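Side-chain contact in putative adhesin (Parabacteroides distasonis, PDB 3LJY), which is of uncertain function but, as a putative lipoprotein adhesin with an auto-transporter head domain, probably takes part in cell adhesion: residues 75-78 with 79-82. Numbering follows the deposited sequence.
Sequences DHFT and KFIV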
loop_
_atom_site.group_PDB
_atom_site.type_symbol
_atom_site.label_atom_id
_atom_site.label_comp_id
_atom_site.label_asym_id
_atom_site.label_seq_id
_atom_site.Cartn_x
_atom_site.Cartn_y
_atom_site.Cartn_z
ATOM N N ASP A 75 10.370 -1.533 -25.276
ATOM C CA ASP A 75 10.400 -0.068 -25.340
ATOM C C ASP A 75 9.032 0.527 -25.014
ATOM O O ASP A 75 8.940 1.591 -24.386
ATOM C CB ASP A 75 10.851 0.402 -26.733
ATOM C CG ASP A 75 12.279 -0.030 -27.078
ATOM O OD1 ASP A 75 13.059 -0.382 -26.158
ATOM O OD2 ASP A 75 12.617 0.002 -28.285
ATOM N N HIS A 76 7.979 -0.166 -25.447
ATOM C CA HIS A 76 6.630 0.340 -25.339
ATOM C C HIS A 76 5.608 -0.799 -25.244
ATOM O O HIS A 76 5.737 -1.831 -25.900
ATOM C CB HIS A 76 6.311 1.208 -26.556
ATOM C CG HIS A 76 4.999 1.917 -26.446
ATOM N ND1 HIS A 76 4.725 2.818 -25.431
ATOM C CD2 HIS A 76 3.879 1.843 -27.208
ATOM C CE1 HIS A 76 3.498 3.284 -25.589
ATOM N NE2 HIS A 76 2.963 2.707 -26.656
ATOM N N PHE A 77 4.580 -0.585 -24.431
ATOM C CA PHE A 77 3.393 -1.428 -24.456
ATOM C C PHE A 77 2.182 -0.561 -24.161
ATOM O O PHE A 77 2.319 0.534 -23.601
ATOM C CB PHE A 77 3.508 -2.647 -23.517
ATOM C CG PHE A 77 3.813 -2.305 -22.067
ATOM C CD1 PHE A 77 2.801 -1.990 -21.183
ATOM C CD2 PHE A 77 5.092 -2.326 -21.597
ATOM C CE1 PHE A 77 3.054 -1.657 -19.906
ATOM C CE2 PHE A 77 5.363 -2.011 -20.273
ATOM C CZ PHE A 77 4.339 -1.680 -19.428
ATOM N N THR A 78 1.026 -1.031 -24.624
ATOM C CA THR A 78 -0.242 -0.342 -24.466
ATOM C C THR A 78 -0.701 -0.459 -23.022
ATOM O O THR A 78 -1.022 0.536 -22.389
ATOM C CB THR A 78 -1.288 -0.935 -25.420
ATOM O OG1 THR A 78 -0.666 -1.167 -26.689
ATOM C CG2 THR A 78 -2.471 0.001 -25.573
ATOM N N LYS A 79 -0.743 -1.680 -22.516
ATOM C CA LYS A 79 -1.199 -1.921 -21.159
ATOM C C LYS A 79 -0.624 -3.255 -20.730
ATOM O O LYS A 79 -0.269 -4.061 -21.572
ATOM C CB LYS A 79 -2.725 -1.921 -21.085
ATOM C CG LYS A 79 -3.284 -1.426 -19.755
ATOM C CD LYS A 79 -3.559 0.058 -19.747
ATOM C CE LYS A 79 -3.884 0.550 -18.354
ATOM N NZ LYS A 79 -4.189 2.035 -18.401
ATOM N N PHE A 80 -0.476 -3.440 -19.428
ATOM C CA PHE A 80 0.011 -4.681 -18.820
ATOM C C PHE A 80 -0.852 -4.901 -17.590
ATOM O O PHE A 80 -0.652 -4.237 -16.575
ATOM C CB PHE A 80 1.483 -4.521 -18.418
ATOM C CG PHE A 80 2.211 -5.813 -18.099
ATOM C CD1 PHE A 80 1.618 -6.842 -17.389
ATOM C CD2 PHE A 80 3.534 -5.966 -18.467
ATOM C CE1 PHE A 80 2.328 -8.008 -17.071
ATOM C CE2 PHE A 80 4.243 -7.124 -18.157
ATOM C CZ PHE A 80 3.638 -8.137 -17.454
ATOM N N ILE A 81 -1.809 -5.829 -17.676
ATOM C CA ILE A 81 -2.780 -6.078 -16.587
ATOM C C ILE A 81 -2.558 -7.466 -16.045
ATOM O O ILE A 81 -2.590 -8.401 -16.795
ATOM C CB ILE A 81 -4.266 -5.966 -17.063
ATOM C CG1 ILE A 81 -4.537 -4.623 -17.758
ATOM C CG2 ILE A 81 -5.219 -6.120 -15.895
ATOM C CD1 ILE A 81 -5.917 -4.547 -18.421
ATOM N N VAL A 82 -2.314 -7.584 -14.740
ATOM C CA VAL A 82 -2.220 -8.874 -14.045
ATOM C C VAL A 82 -3.470 -9.110 -13.175
ATOM O O VAL A 82 -3.998 -8.169 -12.577
ATOM C CB VAL A 82 -0.957 -8.952 -13.137
ATOM C CG1 VAL A 82 -0.976 -10.228 -12.351
ATOM C CG2 VAL A 82 0.296 -8.854 -13.965
#
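F77 and F80, three residues apart in the chain, meet as a T-shaped (edge-to-face) aromatic pair: the edge of the F80 ring is directed at the face of F77, with ring centroids 5.9 Å apart and planes at 78°. In such a pair the slightly positive C-H rim of one ring lies against the electron-rich face of the other. F80 CD2 is the atom that lies over the F77 face, whereas CZ of F77 sits near the plane of the F80 ring, at its edge. The closest approach of the two side chains is CE1 of F77 to CB of F80, 3.6 Å, an apolar contact at the root of the F80 side chain. F77 reaches this place because its first torsion (chi1 56°) sets CG between the backbone N and the carbonyl carbon, turning the ring toward the residues that follow, with K79 N at its edge, in the ring plane; CD1 of F77 thereby comes to 3.7 Å from the carbonyl carbon of K79. The F80 ring, with CG anti to the backbone N, leads away from residues 75-78 into a pocket of apolar side chains. The pair stands where the chain leaves the short strand 73-76 and enters strand 80-86, near the N-terminal end of a chain of stacked parallel strands, consistent with the beta-helix of the pectate-lyase-like clan. A large flat ring suits F80, which is buried against V46, V48, I67 and the ring of F69; F77, partly exposed, also touches L52 and D49. Between them, T78 and K79 are exposed, as suits polar residues at a bend. The hydroxyl OG1 of T78 is hydrogen-bonded to D49 OD2, tying the turn to strand 43-49, while the first carbons of K79 pass alongside the T78 carbonyl, CD 3.7 Å from T78 O, before the chain leads off.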